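Local coordinates for flavoprotein (Thermotoga maritima, PDB 5V8S), which probably acts as an electron-transferring oxidoreductase, pairing a di-iron site in a metallo-beta-lactamase-like section with a flavodoxin-like section expected to bind FMN, at residues D288-K291 and T296-V299; F340-I345 and G372-E377. The protein carries 1 engineered substitution. All coordinates share one frame; numbering follows the deposited sequence.

Interaction 1. Residues D288-K291 and T296-V299; sequences DSLK and TPVV
Leu-290 and Lys-291, near the C-terminal end of helix 278-292, both lean on the ring of Pro-297, the second residue of strand 296-302. Leu-290 points its CB toward the strand, and this atom already makes contact, lying 4.0 Å from CG of Pro-297. CG of Leu-290 is set beside the backbone N and anti to the carbonyl carbon (chi1 -75°), and it stands back at 4.7 Å from CG of Pro-297. The chain then forks: CD1 of Leu-290 returns to within 4.1 Å of CG of Pro-297, whereas CD2 points off to 5.6 Å from it. The proline CG thus rests against both the root and one branch tip of the leucine, and leucine and ring run alongside each other in opposite senses. Lys-291 meets the ring differently, crossing it at about a right angle. Its CG approaches CD of Pro-297 at 3.9 Å; beyond that point the extended chain departs, and the ammonium group ends well clear of the ring. The contact is small and wholly apolar, buried at Leu-290 and exposed at Lys-291. It brings together the end of the helix and the start of the strand that follows it in a beta-alpha-beta unit, the crossover that builds flavodoxin-like folds. Ile-287, one turn earlier on the helix, also touches Pro-297. Leu-290 reaches further, to Val-270 of strand 267-273 and Ile-402 of helix 395-409, while the backbone of strand 296-302 hydrogen-bonds to strand 267-273 beside it.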
ATOM      1  N   ASP A 288     -20.690  12.433  12.141  1.00 22.45           N
ATOM      2  CA  ASP A 288     -21.844  12.719  12.997  1.00 24.39           C
ATOM      3  C   ASP A 288     -22.932  13.442  12.214  1.00 24.07           C
ATOM      4  O   ASP A 288     -24.120  13.156  12.385  1.00 25.44           O
ATOM      5  CB  ASP A 288     -21.432  13.552  14.213  1.00 29.20           C
ATOM      6  CG  ASP A 288     -20.607  12.765  15.204  1.00 35.75           C
ATOM      7  OD1 ASP A 288     -20.602  11.517  15.129  1.00 38.17           O
ATOM      8  OD2 ASP A 288     -19.972  13.404  16.072  1.00 39.72           O
ATOM      9  N   SER A 289     -22.545  14.399  11.361  1.00 23.79           N
ATOM     10  CA  SER A 289     -23.529  15.127  10.569  1.00 24.85           C
ATOM     11  C   SER A 289     -24.241  14.199   9.587  1.00 23.78           C
ATOM     12  O   SER A 289     -25.462  14.283   9.411  1.00 24.98           O
ATOM     13  CB  SER A 289     -22.840  16.259   9.822  1.00 27.58           C
ATOM     14  OG  SER A 289     -23.763  17.032   9.091  1.00 30.42           O
ATOM     15  N   LEU A 290     -23.492  13.317   8.920  1.00 22.70           N
ATOM     16  CA  LEU A 290     -24.113  12.332   8.039  1.00 23.34           C
ATOM     17  C   LEU A 290     -25.159  11.522   8.786  1.00 24.27           C
ATOM     18  O   LEU A 290     -26.267  11.305   8.285  1.00 25.25           O
ATOM     19  CB  LEU A 290     -23.059  11.389   7.464  1.00 23.52           C
ATOM     20  CG  LEU A 290     -22.173  11.952   6.370  1.00 23.32           C
ATOM     21  CD1 LEU A 290     -20.958  11.037   6.216  1.00 24.04           C
ATOM     22  CD2 LEU A 290     -22.902  12.104   5.054  1.00 23.79           C
ATOM     23  N   LYS A 291     -24.810  11.029   9.975  1.00 24.74           N
ATOM     24  CA  LYS A 291     -25.760  10.240  10.753  1.00 26.46           C
ATOM     25  C   LYS A 291     -26.991  11.060  11.136  1.00 28.14           C
ATOM     26  O   LYS A 291     -28.121  10.565  11.072  1.00 28.39           O
ATOM     27  CB  LYS A 291     -25.088   9.702  12.010  1.00 27.49           C
ATOM     28  CG  LYS A 291     -24.041   8.617  11.785  1.00 28.86           C
ATOM     29  CD  LYS A 291     -23.316   8.357  13.101  1.00 31.67           C
ATOM     30  CE  LYS A 291     -22.573   7.045  13.110  1.00 34.44           C
ATOM     31  NZ  LYS A 291     -21.657   6.974  14.286  1.00 36.15           N
ATOM     32  N   THR A 296     -25.983   6.195   6.704  1.00 24.98           N
ATOM     33  CA  THR A 296     -25.276   5.151   7.448  1.00 25.13           C
ATOM     34  C   THR A 296     -23.866   5.043   6.881  1.00 24.05           C
ATOM     35  O   THR A 296     -23.645   4.356   5.863  1.00 24.33           O
ATOM     36  CB  THR A 296     -26.002   3.808   7.359  1.00 27.56           C
ATOM     37  OG1 THR A 296     -27.332   3.954   7.854  1.00 29.87           O
ATOM     38  CG2 THR A 296     -25.295   2.763   8.215  1.00 28.14           C
ATOM     39  N   PRO A 297     -22.894   5.722   7.479  1.00 22.29           N
ATOM     40  CA  PRO A 297     -21.547   5.729   6.914  1.00 21.79           C
ATOM     41  C   PRO A 297     -20.820   4.422   7.141  1.00 21.79           C
ATOM     42  O   PRO A 297     -20.969   3.771   8.174  1.00 23.87           O
ATOM     43  CB  PRO A 297     -20.844   6.855   7.689  1.00 23.27           C
ATOM     44  CG  PRO A 297     -21.899   7.647   8.287  1.00 23.86           C
ATOM     45  CD  PRO A 297     -23.016   6.707   8.566  1.00 23.58           C
ATOM     46  N   VAL A 298     -19.988   4.073   6.158  1.00 20.62           N
ATOM     47  CA  VAL A 298     -18.948   3.059   6.294  1.00 19.20           C
ATOM     48  C   VAL A 298     -17.627   3.807   6.231  1.00 18.61           C
ATOM     49  O   VAL A 298     -17.420   4.598   5.312  1.00 20.07           O
ATOM     50  CB  VAL A 298     -19.043   2.021   5.163  1.00 21.60           C
ATOM     51  CG1 VAL A 298     -17.952   0.996   5.300  1.00 22.49           C
ATOM     52  CG2 VAL A 298     -20.430   1.360   5.170  1.00 23.99           C
ATOM     53  N   VAL A 299     -16.766   3.603   7.222  1.00 18.30           N
ATOM     54  CA  VAL A 299     -15.615   4.481   7.452  1.00 16.75           C
ATOM     55  C   VAL A 299     -14.314   3.708   7.329  1.00 17.96           C
ATOM     56  O   VAL A 299     -14.135   2.659   7.963  1.00 19.75           O
ATOM     57  CB  VAL A 299     -15.710   5.177   8.826  1.00 18.25           C
ATOM     58  CG1 VAL A 299     -14.548   6.141   9.029  1.00 19.44           C
ATOM     59  CG2 VAL A 299     -17.056   5.913   8.967  1.00 19.72           C
TER

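Interaction 2. Residues F340-I345 and G372-E377; sequences FTLLEI and GELLKE
Leu-342 of helix 336-348 packs against two successive leucines of helix 371-376. Its CB faces CD2 of Leu-374 at 4.2 Å, and its CD2 meets CD1 of Leu-375, also at 4.2 Å. Leu-374 carries its CG anti to the backbone N (chi1 175°), which extends the side chain across the gap and lets its CD2 touch both Leu-342 and Leu-343. These aliphatic groups bridge two helical segments whose axes run nearly parallel (10°) but stand 10.9 Å apart, so the side chains alone make the contact. Phe-325 of strand 322-327 receives Leu-342 and Leu-375 together, which places both helices on one face of the central parallel sheet of the flavodoxin-like, three-layered alpha/beta/alpha fold. Away from that strand the packing is looser. Leu-343 directs its CB away from the other helix and comes back only through CD2, 4.4 Å from CD2 of Leu-374. This residue stays partly exposed, and Arg-339 of the second subunit packs on it. The same Arg-339 of the second subunit forms a salt bridge with Glu-344.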
ATOM      1  N   PHE A 340      -2.514   5.765  -3.467  1.00 16.35           N
ATOM      2  CA  PHE A 340      -2.749   4.392  -3.907  1.00 15.59           C
ATOM      3  C   PHE A 340      -4.241   4.098  -3.944  1.00 15.01           C
ATOM      4  O   PHE A 340      -4.747   3.526  -4.909  1.00 15.62           O
ATOM      5  CB  PHE A 340      -2.031   3.416  -2.967  1.00 16.41           C
ATOM      6  CG  PHE A 340      -2.153   1.967  -3.369  1.00 17.95           C
ATOM      7  CD1 PHE A 340      -1.269   1.411  -4.269  1.00 17.99           C
ATOM      8  CD2 PHE A 340      -3.152   1.163  -2.848  1.00 18.96           C
ATOM      9  CE1 PHE A 340      -1.373   0.083  -4.640  1.00 17.92           C
ATOM     10  CE2 PHE A 340      -3.249  -0.158  -3.224  1.00 21.66           C
ATOM     11  CZ  PHE A 340      -2.352  -0.698  -4.108  1.00 19.92           C
ATOM     12  N   THR A 341      -4.951   4.490  -2.891  1.00 15.29           N
ATOM     13  CA  THR A 341      -6.386   4.233  -2.806  1.00 15.30           C
ATOM     14  C   THR A 341      -7.137   4.931  -3.935  1.00 16.30           C
ATOM     15  O   THR A 341      -7.969   4.315  -4.606  1.00 17.05           O
ATOM     16  CB  THR A 341      -6.906   4.674  -1.441  1.00 16.23           C
ATOM     17  OG1 THR A 341      -6.265   3.908  -0.432  1.00 17.16           O
ATOM     18  CG2 THR A 341      -8.446   4.454  -1.324  1.00 17.79           C
ATOM     19  N   LEU A 342      -6.854   6.220  -4.153  1.00 16.20           N
ATOM     20  CA  LEU A 342      -7.521   6.964  -5.221  1.00 16.92           C
ATOM     21  C   LEU A 342      -7.223   6.361  -6.587  1.00 16.08           C
ATOM     22  O   LEU A 342      -8.124   6.227  -7.426  1.00 17.53           O
ATOM     23  CB  LEU A 342      -7.092   8.430  -5.192  1.00 17.58           C
ATOM     24  CG  LEU A 342      -7.614   9.230  -3.998  1.00 20.09           C
ATOM     25  CD1 LEU A 342      -7.000  10.613  -3.979  1.00 22.39           C
ATOM     26  CD2 LEU A 342      -9.122   9.325  -4.000  1.00 22.55           C
ATOM     27  N   LEU A 343      -5.962   5.995  -6.834  1.00 15.27           N
ATOM     28  CA  LEU A 343      -5.639   5.404  -8.131  1.00 15.57           C
ATOM     29  C   LEU A 343      -6.352   4.075  -8.331  1.00 16.89           C
ATOM     30  O   LEU A 343      -6.795   3.776  -9.439  1.00 18.24           O
ATOM     31  CB  LEU A 343      -4.131   5.228  -8.297  1.00 15.58           C
ATOM     32  CG  LEU A 343      -3.315   6.508  -8.443  1.00 17.33           C
ATOM     33  CD1 LEU A 343      -1.815   6.199  -8.471  1.00 18.39           C
ATOM     34  CD2 LEU A 343      -3.698   7.238  -9.702  1.00 19.54           C
ATOM     35  N   GLU A 344      -6.477   3.262  -7.274  1.00 16.20           N
ATOM     36  CA  GLU A 344      -7.200   2.004  -7.425  1.00 16.08           C
ATOM     37  C   GLU A 344      -8.702   2.212  -7.562  1.00 16.91           C
ATOM     38  O   GLU A 344      -9.354   1.438  -8.274  1.00 17.37           O
ATOM     39  CB  GLU A 344      -6.879   1.033  -6.296  1.00 16.47           C
ATOM     40  CG  GLU A 344      -5.416   0.599  -6.271  1.00 18.26           C
ATOM     41  CD  GLU A 344      -4.943   0.082  -7.590  1.00 20.13           C
ATOM     42  OE1 GLU A 344      -5.681  -0.691  -8.235  1.00 21.40           O
ATOM     43  OE2 GLU A 344      -3.823   0.452  -7.984  1.00 21.04           O
ATOM     44  N   ILE A 345      -9.278   3.211  -6.874  1.00 16.91           N
ATOM     45  CA  ILE A 345     -10.696   3.515  -7.086  1.00 17.11           C
ATOM     46  C   ILE A 345     -10.931   3.926  -8.531  1.00 18.69           C
ATOM     47  O   ILE A 345     -11.887   3.469  -9.174  1.00 19.25           O
ATOM     48  CB  ILE A 345     -11.169   4.602  -6.093  1.00 17.37           C
ATOM     49  CG1 ILE A 345     -11.252   4.016  -4.694  1.00 17.88           C
ATOM     50  CG2 ILE A 345     -12.540   5.211  -6.538  1.00 18.06           C
ATOM     51  CD1 ILE A 345     -11.417   5.063  -3.607  1.00 19.29           C
ATOM     52  N   GLY A 372      -8.443  16.661  -5.593  1.00 51.99           N
ATOM     53  CA  GLY A 372      -9.640  17.003  -6.348  1.00 53.89           C
ATOM     54  C   GLY A 372      -9.417  16.964  -7.850  1.00 55.94           C
ATOM     55  O   GLY A 372     -10.214  16.386  -8.596  1.00 56.09           O
ATOM     56  N   GLU A 373      -8.338  17.598  -8.317  1.00 57.08           N
ATOM     57  CA  GLU A 373      -8.035  17.598  -9.745  1.00 58.98           C
ATOM     58  C   GLU A 373      -7.972  16.175 -10.284  1.00 56.17           C
ATOM     59  O   GLU A 373      -8.405  15.902 -11.411  1.00 56.07           O
ATOM     60  CB  GLU A 373      -6.703  18.317  -9.988  1.00 62.69           C
ATOM     61  CG  GLU A 373      -6.627  19.047 -11.317  1.00 66.26           C
ATOM     62  CD  GLU A 373      -5.221  19.521 -11.661  1.00 69.12           C
ATOM     63  OE1 GLU A 373      -4.665  19.053 -12.681  1.00 70.04           O
ATOM     64  OE2 GLU A 373      -4.673  20.360 -10.911  1.00 69.84           O
ATOM     65  N   LEU A 374      -7.436  15.251  -9.488  1.00 51.54           N
ATOM     66  CA  LEU A 374      -7.341  13.860  -9.914  1.00 47.09           C
ATOM     67  C   LEU A 374      -8.723  13.225 -10.038  1.00 45.06           C
ATOM     68  O   LEU A 374      -9.032  12.565 -11.040  1.00 43.96           O
ATOM     69  CB  LEU A 374      -6.484  13.089  -8.913  1.00 44.64           C
ATOM     70  CG  LEU A 374      -6.396  11.598  -9.169  1.00 43.22           C
ATOM     71  CD1 LEU A 374      -5.913  11.318 -10.603  1.00 42.82           C
ATOM     72  CD2 LEU A 374      -5.476  10.986  -8.136  1.00 42.29           C
ATOM     73  N   LEU A 375      -9.563  13.396  -9.013  1.00 42.98           N
ATOM     74  CA  LEU A 375     -10.919  12.860  -9.065  1.00 42.90           C
ATOM     75  C   LEU A 375     -11.728  13.520 -10.171  1.00 44.14           C
ATOM     76  O   LEU A 375     -12.622  12.885 -10.752  1.00 42.61           O
ATOM     77  CB  LEU A 375     -11.601  13.048  -7.708  1.00 40.70           C
ATOM     78  CG  LEU A 375     -11.229  12.021  -6.639  1.00 39.13           C
ATOM     79  CD1 LEU A 375     -11.504  12.571  -5.257  1.00 40.23           C
ATOM     80  CD2 LEU A 375     -12.000  10.723  -6.859  1.00 38.74           C
ATOM     81  N   LYS A 376     -11.404  14.775 -10.495  1.00 46.33           N
ATOM     82  CA  LYS A 376     -12.124  15.496 -11.535  1.00 48.94           C
ATOM     83  C   LYS A 376     -11.964  14.833 -12.897  1.00 51.72           C
ATOM     84  O   LYS A 376     -12.870  14.928 -13.724  1.00 51.93           O
ATOM     85  CB  LYS A 376     -11.649  16.948 -11.588  1.00 48.93           C
ATOM     86  CG  LYS A 376     -12.655  17.941 -12.144  1.00 49.52           C
ATOM     87  CD  LYS A 376     -13.602  18.478 -11.083  1.00 49.67           C
ATOM     88  CE  LYS A 376     -14.487  19.587 -11.642  1.00 49.04           C
ATOM     89  NZ  LYS A 376     -15.475  20.028 -10.634  1.00 48.37           N
ATOM     90  N   GLU A 377     -10.850  14.139 -13.159  1.00 53.11           N
ATOM     91  CA  GLU A 377     -10.713  13.457 -14.449  1.00 54.19           C
ATOM     92  C   GLU A 377     -11.767  12.382 -14.649  1.00 52.17           C
ATOM     93  O   GLU A 377     -12.022  11.973 -15.790  1.00 53.75           O
ATOM     94  CB  GLU A 377      -9.372  12.733 -14.559  1.00 56.65           C
ATOM     95  CG  GLU A 377      -8.173  13.516 -14.079  1.00 59.08           C
ATOM     96  CD  GLU A 377      -6.870  12.810 -14.393  1.00 61.21           C
ATOM     97  OE1 GLU A 377      -6.722  12.302 -15.529  1.00 62.00           O
ATOM     98  OE2 GLU A 377      -5.997  12.759 -13.502  1.00 61.42           O
TER

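How the interactions relate
Both contacts belong to the flavodoxin-like section, and both segments of interaction 1 precede those of interaction 2 in the sequence. Their centres are 22 Å apart and their nearest atoms about 10 Å, with no direct touch. The five-stranded parallel sheet, ordered 296-302, 267-273, 322-327, 354-360, 381-388, links them. Interaction 1 ties helix 278-292 to an outermost strand, whereas interaction 2 joins helices 336-348 and 371-376 over the opposite face, anchored on the middle strand 322-327. One therefore joins helix to sheet and the other helix to helix, and the latter borders the second subunit, which does not touch the segments of interaction 1.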